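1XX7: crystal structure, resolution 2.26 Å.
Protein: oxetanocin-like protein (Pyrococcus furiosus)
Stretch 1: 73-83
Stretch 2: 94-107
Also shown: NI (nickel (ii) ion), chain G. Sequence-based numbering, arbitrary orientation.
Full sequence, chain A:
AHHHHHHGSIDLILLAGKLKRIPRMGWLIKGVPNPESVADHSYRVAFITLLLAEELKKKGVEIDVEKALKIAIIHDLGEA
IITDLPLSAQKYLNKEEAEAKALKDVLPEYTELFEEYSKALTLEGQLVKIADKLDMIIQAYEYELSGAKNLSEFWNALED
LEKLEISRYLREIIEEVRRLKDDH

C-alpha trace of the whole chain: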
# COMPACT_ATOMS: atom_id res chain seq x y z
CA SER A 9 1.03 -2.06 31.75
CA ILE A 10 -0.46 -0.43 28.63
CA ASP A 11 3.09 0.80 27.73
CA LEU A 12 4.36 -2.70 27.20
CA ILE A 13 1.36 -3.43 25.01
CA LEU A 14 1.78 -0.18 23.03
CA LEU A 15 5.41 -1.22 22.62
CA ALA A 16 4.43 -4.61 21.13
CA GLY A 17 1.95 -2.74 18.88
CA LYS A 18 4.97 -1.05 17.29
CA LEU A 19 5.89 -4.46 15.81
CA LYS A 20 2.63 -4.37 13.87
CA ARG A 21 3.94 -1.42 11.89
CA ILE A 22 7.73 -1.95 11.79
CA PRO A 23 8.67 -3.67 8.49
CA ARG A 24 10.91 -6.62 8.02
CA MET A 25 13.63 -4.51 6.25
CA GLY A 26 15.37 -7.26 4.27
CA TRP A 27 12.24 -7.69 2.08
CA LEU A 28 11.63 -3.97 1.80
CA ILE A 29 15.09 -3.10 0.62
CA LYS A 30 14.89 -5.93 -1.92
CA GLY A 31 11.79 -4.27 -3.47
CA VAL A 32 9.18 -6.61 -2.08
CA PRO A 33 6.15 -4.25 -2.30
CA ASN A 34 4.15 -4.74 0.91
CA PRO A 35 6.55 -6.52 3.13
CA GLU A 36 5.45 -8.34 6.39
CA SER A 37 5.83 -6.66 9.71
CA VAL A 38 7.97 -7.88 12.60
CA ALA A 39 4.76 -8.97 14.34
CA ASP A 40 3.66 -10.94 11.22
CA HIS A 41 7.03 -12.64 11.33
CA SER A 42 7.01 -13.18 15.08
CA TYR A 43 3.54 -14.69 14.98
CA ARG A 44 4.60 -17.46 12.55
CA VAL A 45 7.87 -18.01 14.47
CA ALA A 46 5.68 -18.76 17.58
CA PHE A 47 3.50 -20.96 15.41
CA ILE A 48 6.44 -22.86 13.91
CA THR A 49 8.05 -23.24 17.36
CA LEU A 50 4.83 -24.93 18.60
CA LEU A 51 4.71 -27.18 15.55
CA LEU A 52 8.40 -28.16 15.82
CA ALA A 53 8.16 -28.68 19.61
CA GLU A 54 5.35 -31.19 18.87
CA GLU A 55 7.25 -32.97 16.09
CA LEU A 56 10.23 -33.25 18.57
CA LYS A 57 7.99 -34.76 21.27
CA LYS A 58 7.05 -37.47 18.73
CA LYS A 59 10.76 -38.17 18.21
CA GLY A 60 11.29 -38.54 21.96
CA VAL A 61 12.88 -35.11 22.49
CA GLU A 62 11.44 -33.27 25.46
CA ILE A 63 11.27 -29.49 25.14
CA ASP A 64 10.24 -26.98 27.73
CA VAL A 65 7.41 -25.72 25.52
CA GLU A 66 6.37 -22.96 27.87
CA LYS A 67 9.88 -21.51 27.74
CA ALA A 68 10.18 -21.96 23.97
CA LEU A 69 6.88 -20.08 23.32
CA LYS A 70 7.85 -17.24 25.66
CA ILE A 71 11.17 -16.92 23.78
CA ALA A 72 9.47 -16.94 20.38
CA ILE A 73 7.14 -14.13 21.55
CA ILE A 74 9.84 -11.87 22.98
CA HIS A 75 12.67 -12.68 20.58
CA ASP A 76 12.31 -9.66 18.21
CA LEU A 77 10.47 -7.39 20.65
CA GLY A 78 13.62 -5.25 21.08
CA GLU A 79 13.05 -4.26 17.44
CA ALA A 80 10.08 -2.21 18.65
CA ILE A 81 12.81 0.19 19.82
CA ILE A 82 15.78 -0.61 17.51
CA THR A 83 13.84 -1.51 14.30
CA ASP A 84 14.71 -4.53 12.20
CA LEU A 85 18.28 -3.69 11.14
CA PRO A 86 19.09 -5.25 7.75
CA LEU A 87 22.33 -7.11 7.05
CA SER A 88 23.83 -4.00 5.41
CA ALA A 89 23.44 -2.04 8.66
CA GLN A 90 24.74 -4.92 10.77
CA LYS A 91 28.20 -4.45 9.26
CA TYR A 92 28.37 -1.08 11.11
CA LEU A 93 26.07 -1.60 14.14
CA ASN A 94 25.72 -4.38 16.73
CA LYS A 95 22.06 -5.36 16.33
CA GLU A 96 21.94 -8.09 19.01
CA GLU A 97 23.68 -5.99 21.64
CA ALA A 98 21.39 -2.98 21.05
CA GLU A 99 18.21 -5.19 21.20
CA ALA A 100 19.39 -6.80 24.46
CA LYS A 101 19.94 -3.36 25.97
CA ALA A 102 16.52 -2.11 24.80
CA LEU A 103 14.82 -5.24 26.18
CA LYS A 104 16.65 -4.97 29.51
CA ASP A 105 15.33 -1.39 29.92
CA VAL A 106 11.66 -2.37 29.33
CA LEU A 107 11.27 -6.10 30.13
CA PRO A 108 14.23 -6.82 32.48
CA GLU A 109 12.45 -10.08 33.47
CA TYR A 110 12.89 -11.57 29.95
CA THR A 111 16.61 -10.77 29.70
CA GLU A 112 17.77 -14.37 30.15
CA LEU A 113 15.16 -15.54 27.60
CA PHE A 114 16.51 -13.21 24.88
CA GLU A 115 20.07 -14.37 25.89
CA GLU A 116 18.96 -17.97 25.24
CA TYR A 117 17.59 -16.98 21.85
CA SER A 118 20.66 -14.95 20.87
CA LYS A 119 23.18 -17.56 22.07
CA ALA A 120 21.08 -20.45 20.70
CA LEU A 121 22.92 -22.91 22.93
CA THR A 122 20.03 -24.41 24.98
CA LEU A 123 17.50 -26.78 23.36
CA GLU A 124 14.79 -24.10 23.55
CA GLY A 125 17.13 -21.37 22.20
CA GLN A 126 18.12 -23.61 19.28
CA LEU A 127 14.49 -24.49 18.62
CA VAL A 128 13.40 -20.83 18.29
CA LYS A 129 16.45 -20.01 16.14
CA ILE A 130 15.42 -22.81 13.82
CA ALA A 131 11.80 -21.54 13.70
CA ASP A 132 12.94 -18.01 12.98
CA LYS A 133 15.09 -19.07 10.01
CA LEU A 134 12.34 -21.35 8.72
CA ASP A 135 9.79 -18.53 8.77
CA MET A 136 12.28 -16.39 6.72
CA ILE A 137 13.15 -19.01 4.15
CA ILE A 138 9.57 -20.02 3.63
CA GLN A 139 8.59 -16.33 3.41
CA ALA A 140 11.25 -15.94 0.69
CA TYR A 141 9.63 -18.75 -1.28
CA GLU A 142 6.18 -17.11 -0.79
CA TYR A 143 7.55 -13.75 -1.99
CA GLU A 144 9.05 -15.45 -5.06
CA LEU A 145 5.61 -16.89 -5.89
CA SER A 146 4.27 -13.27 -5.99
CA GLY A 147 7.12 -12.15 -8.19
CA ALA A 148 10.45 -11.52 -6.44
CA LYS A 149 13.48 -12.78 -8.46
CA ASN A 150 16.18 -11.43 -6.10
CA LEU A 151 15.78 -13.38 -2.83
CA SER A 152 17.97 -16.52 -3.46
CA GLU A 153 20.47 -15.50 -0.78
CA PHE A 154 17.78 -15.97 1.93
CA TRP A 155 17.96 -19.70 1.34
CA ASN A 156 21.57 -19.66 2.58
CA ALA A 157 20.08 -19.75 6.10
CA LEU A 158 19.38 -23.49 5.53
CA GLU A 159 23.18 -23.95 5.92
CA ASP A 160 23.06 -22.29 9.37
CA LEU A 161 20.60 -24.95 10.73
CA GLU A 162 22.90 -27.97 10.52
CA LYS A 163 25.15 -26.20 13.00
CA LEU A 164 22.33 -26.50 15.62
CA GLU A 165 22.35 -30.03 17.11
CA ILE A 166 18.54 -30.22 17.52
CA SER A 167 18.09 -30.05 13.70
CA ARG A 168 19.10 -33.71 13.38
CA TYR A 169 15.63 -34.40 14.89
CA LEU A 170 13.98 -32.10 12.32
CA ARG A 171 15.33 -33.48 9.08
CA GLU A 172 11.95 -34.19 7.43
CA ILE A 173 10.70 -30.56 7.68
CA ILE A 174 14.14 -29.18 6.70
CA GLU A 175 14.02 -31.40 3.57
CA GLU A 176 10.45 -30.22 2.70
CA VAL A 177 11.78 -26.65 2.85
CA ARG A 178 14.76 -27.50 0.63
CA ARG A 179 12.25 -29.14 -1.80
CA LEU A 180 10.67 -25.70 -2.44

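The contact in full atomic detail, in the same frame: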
# COMPACT_ATOMS: atom_id res chain seq x y z
N ILE A 73 7.90 -15.35 21.36
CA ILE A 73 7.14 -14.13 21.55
C ILE A 73 8.01 -12.92 21.79
O ILE A 73 7.77 -11.87 21.17
CB ILE A 73 6.09 -14.28 22.67
CG1 ILE A 73 5.01 -15.24 22.23
CG2 ILE A 73 5.42 -12.92 23.00
CD1 ILE A 73 4.19 -15.79 23.38
N ILE A 74 9.02 -13.05 22.63
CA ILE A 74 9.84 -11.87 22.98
C ILE A 74 11.05 -11.68 22.04
O ILE A 74 11.71 -10.66 22.09
CB ILE A 74 10.27 -11.88 24.46
CG1 ILE A 74 11.15 -13.08 24.80
CG2 ILE A 74 9.00 -11.89 25.39
CD1 ILE A 74 12.60 -12.92 24.53
N HIS A 75 11.33 -12.64 21.17
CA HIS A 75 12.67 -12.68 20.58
C HIS A 75 13.05 -11.47 19.69
O HIS A 75 14.23 -11.10 19.64
CB HIS A 75 12.90 -14.00 19.88
CG HIS A 75 12.48 -14.01 18.46
ND1 HIS A 75 11.17 -14.17 18.08
CD2 HIS A 75 13.19 -13.82 17.33
CE1 HIS A 75 11.08 -14.08 16.77
NE2 HIS A 75 12.29 -13.89 16.28
N ASP A 76 12.07 -10.84 19.04
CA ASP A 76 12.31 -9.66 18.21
C ASP A 76 11.62 -8.42 18.78
O ASP A 76 11.56 -7.40 18.11
CB ASP A 76 11.84 -9.91 16.78
CG ASP A 76 12.83 -10.72 15.97
OD1 ASP A 76 13.95 -10.94 16.44
OD2 ASP A 76 12.50 -11.14 14.84
N LEU A 77 11.17 -8.49 20.04
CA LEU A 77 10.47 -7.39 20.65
C LEU A 77 11.35 -6.13 20.87
O LEU A 77 10.84 -5.00 20.87
CB LEU A 77 9.89 -7.85 21.97
CG LEU A 77 8.88 -6.97 22.70
CD1 LEU A 77 7.78 -6.36 21.75
CD2 LEU A 77 8.26 -7.83 23.80
N GLY A 78 12.66 -6.34 21.05
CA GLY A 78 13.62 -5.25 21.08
C GLY A 78 13.67 -4.41 19.80
O GLY A 78 14.13 -3.25 19.82
N GLU A 79 13.17 -4.98 18.70
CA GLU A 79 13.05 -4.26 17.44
C GLU A 79 11.96 -3.20 17.45
O GLU A 79 11.98 -2.30 16.62
CB GLU A 79 12.87 -5.25 16.27
CG GLU A 79 14.03 -6.22 16.20
CD GLU A 79 14.09 -7.10 14.97
OE1 GLU A 79 13.09 -7.28 14.24
OE2 GLU A 79 15.18 -7.66 14.77
N ALA A 80 11.03 -3.28 18.40
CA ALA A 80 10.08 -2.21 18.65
C ALA A 80 10.78 -0.90 18.90
O ALA A 80 10.28 0.15 18.53
CB ALA A 80 9.14 -2.56 19.83
N ILE A 81 11.94 -0.97 19.51
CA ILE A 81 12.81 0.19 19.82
C ILE A 81 13.92 0.43 18.77
O ILE A 81 14.14 1.54 18.31
CB ILE A 81 13.40 -0.03 21.25
CG1 ILE A 81 12.22 -0.37 22.19
CG2 ILE A 81 14.19 1.16 21.73
CD1 ILE A 81 12.44 -0.15 23.61
N ILE A 82 14.57 -0.65 18.36
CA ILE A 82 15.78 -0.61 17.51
C ILE A 82 15.46 -0.65 16.01
O ILE A 82 16.29 -0.25 15.19
CB ILE A 82 16.71 -1.80 17.87
CG1 ILE A 82 17.22 -1.71 19.32
CG2 ILE A 82 17.88 -1.97 16.86
CD1 ILE A 82 17.83 -0.35 19.71
N THR A 83 14.24 -1.10 15.67
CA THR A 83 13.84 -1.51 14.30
C THR A 83 14.56 -2.79 13.88
O THR A 83 15.44 -3.27 14.58
CB THR A 83 14.04 -0.43 13.19
OG1 THR A 83 15.44 -0.28 12.87
CG2 THR A 83 13.45 0.90 13.64
N ASN A 94 25.98 -3.10 16.04
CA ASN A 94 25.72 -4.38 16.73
C ASN A 94 24.22 -4.53 17.08
O ASN A 94 23.76 -4.07 18.13
CB ASN A 94 26.59 -4.50 18.00
CG ASN A 94 26.68 -5.95 18.55
OD1 ASN A 94 25.84 -6.83 18.26
ND2 ASN A 94 27.70 -6.17 19.37
N LYS A 95 23.49 -5.19 16.20
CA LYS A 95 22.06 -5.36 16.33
C LYS A 95 21.68 -6.07 17.65
O LYS A 95 20.85 -5.56 18.42
CB LYS A 95 21.51 -6.15 15.12
CG LYS A 95 19.98 -6.24 15.05
CD LYS A 95 19.50 -7.19 13.95
N GLU A 96 22.32 -7.22 17.91
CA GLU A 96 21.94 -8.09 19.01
C GLU A 96 22.18 -7.41 20.35
O GLU A 96 21.33 -7.44 21.24
CB GLU A 96 22.69 -9.42 18.96
N GLU A 97 23.34 -6.75 20.46
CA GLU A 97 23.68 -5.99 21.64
C GLU A 97 22.68 -4.87 21.92
O GLU A 97 22.26 -4.68 23.05
CB GLU A 97 25.09 -5.42 21.49
CG GLU A 97 25.49 -4.45 22.62
CD GLU A 97 26.70 -3.57 22.27
OE1 GLU A 97 27.51 -3.95 21.36
OE2 GLU A 97 26.83 -2.49 22.92
N ALA A 98 22.30 -4.13 20.89
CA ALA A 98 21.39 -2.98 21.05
C ALA A 98 19.96 -3.46 21.41
O ALA A 98 19.28 -2.85 22.25
CB ALA A 98 21.39 -2.11 19.80
N GLU A 99 19.53 -4.58 20.83
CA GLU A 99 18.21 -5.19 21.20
C GLU A 99 18.20 -5.67 22.65
O GLU A 99 17.21 -5.48 23.36
CB GLU A 99 17.83 -6.38 20.30
CG GLU A 99 17.48 -6.03 18.85
CD GLU A 99 16.95 -7.27 18.04
OE1 GLU A 99 16.25 -8.14 18.60
OE2 GLU A 99 17.22 -7.34 16.82
N ALA A 100 19.31 -6.29 23.10
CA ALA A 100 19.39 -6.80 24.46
C ALA A 100 19.31 -5.66 25.45
O ALA A 100 18.60 -5.76 26.45
CB ALA A 100 20.68 -7.62 24.68
N LYS A 101 20.00 -4.55 25.14
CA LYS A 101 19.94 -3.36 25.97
C LYS A 101 18.53 -2.76 26.02
O LYS A 101 18.06 -2.36 27.08
CB LYS A 101 20.93 -2.30 25.51
CG LYS A 101 22.35 -2.53 25.88
N ALA A 102 17.88 -2.66 24.86
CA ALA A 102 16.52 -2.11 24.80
C ALA A 102 15.56 -2.98 25.61
O ALA A 102 14.77 -2.45 26.42
CB ALA A 102 16.04 -2.01 23.32
N LEU A 103 15.62 -4.31 25.40
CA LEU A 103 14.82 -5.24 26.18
C LEU A 103 15.06 -5.11 27.70
O LEU A 103 14.12 -5.09 28.48
CB LEU A 103 15.06 -6.69 25.75
CG LEU A 103 14.20 -7.27 24.62
CD1 LEU A 103 14.54 -8.75 24.46
CD2 LEU A 103 12.68 -7.07 24.87
N LYS A 104 16.32 -5.05 28.11
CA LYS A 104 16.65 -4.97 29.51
C LYS A 104 15.92 -3.76 30.11
O LYS A 104 15.30 -3.87 31.18
CB LYS A 104 18.16 -4.87 29.74
CG LYS A 104 18.62 -5.16 31.18
N ASP A 105 15.96 -2.63 29.41
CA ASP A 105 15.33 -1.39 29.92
C ASP A 105 13.80 -1.42 30.03
O ASP A 105 13.24 -0.65 30.80
CB ASP A 105 15.74 -0.18 29.08
CG ASP A 105 17.16 0.24 29.34
OD1 ASP A 105 17.71 -0.21 30.36
OD2 ASP A 105 17.71 1.02 28.53
N VAL A 106 13.13 -2.30 29.29
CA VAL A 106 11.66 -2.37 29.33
C VAL A 106 11.08 -3.63 29.94
O VAL A 106 10.05 -3.57 30.61
CB VAL A 106 11.03 -2.20 27.92
CG1 VAL A 106 11.24 -0.78 27.41
CG2 VAL A 106 11.51 -3.27 26.92
N LEU A 107 11.70 -4.78 29.65
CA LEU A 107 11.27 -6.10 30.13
C LEU A 107 12.46 -6.82 30.78
O LEU A 107 12.86 -7.90 30.33
CB LEU A 107 10.73 -6.95 28.97
CG LEU A 107 9.37 -6.62 28.36
CD1 LEU A 107 9.21 -7.32 27.02
CD2 LEU A 107 8.24 -7.01 29.33
NI NI G . 12.93 -13.13 14.18
O HOH W 1 14.62 -8.40 20.48

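Stretch 1 is a bent segment, the end of one helix, two overlapping type I turns and a short second helix, laid against the regular helix of stretch 2. That helix is opened by Asn 94, whose OD1 caps Glu 97 N through a weak 3.3 Å bond. No direct hydrogen bond among the modelled atoms crosses the contact; apolar packing and one water join the two pieces.

Ile 74 points toward stretch 2, but its closest contact is made by its own backbone, Ile 74 O lying 4.2 Å from Leu 103 CD1; its side chain stays farther off. His 75 and Asp 76 direct their CA-to-CB bonds away from stretch 2 and bind nickel, through His 75 NE2 at 2.3 Å and Asp 76 OD2 at 2.1 Å from NI, with further ligands from elsewhere in the structure. The Asp 76 carboxylate serves the metal through OD2, while its OD1 lies 4.2 Å from Glu 99 OE1, a like-charge approach.

The backbone of this segment is tied across by a water. It donates to His 75 O (2.9 Å) and to Glu 99 OE1 (2.5 Å) and accepts from Gly 78 N (2.9 Å), so a single molecule serves two backbone groups of stretch 1 and a carboxylate from the facing helix.

Leu 77 reaches along the helix to two leucines one turn apart: its CB sits 4.1 Å from Leu 103 CD2, and its CD2 packs tightly, 3.4 Å, against Leu 107 CD1. Gly 78 marks the closest backbone approach, its CA 4.6 Å from Glu 99 CA. A CB here would point toward the helix and stand 3.0 Å from Glu 99 O, a clash; the absent side chain lets the two backbones come this near.

Glu 79 starts sideways, yet its extended chain brings OE2 to 2.9 Å from Glu 99 OE2. Two carboxylates so close would repel if both were charged.

The last turn is apolar. Ile 81 and Ile 82 both point toward stretch 2 and converge on Ala 102, whose small methyl leaves room for both: Ile 81 CB lies 3.9 Å and Ile 82 CG1 4.2 Å from Ala 102 CB. Ile 81 CD1 continues to Val 106 CG1 at 4.0 Å, while Ile 82 CD1 meets Ala 98 CB at 4.0 Å. The rule is economical: glycine at the closest backbone approach, alanines against the isoleucines, leucines filling the flank.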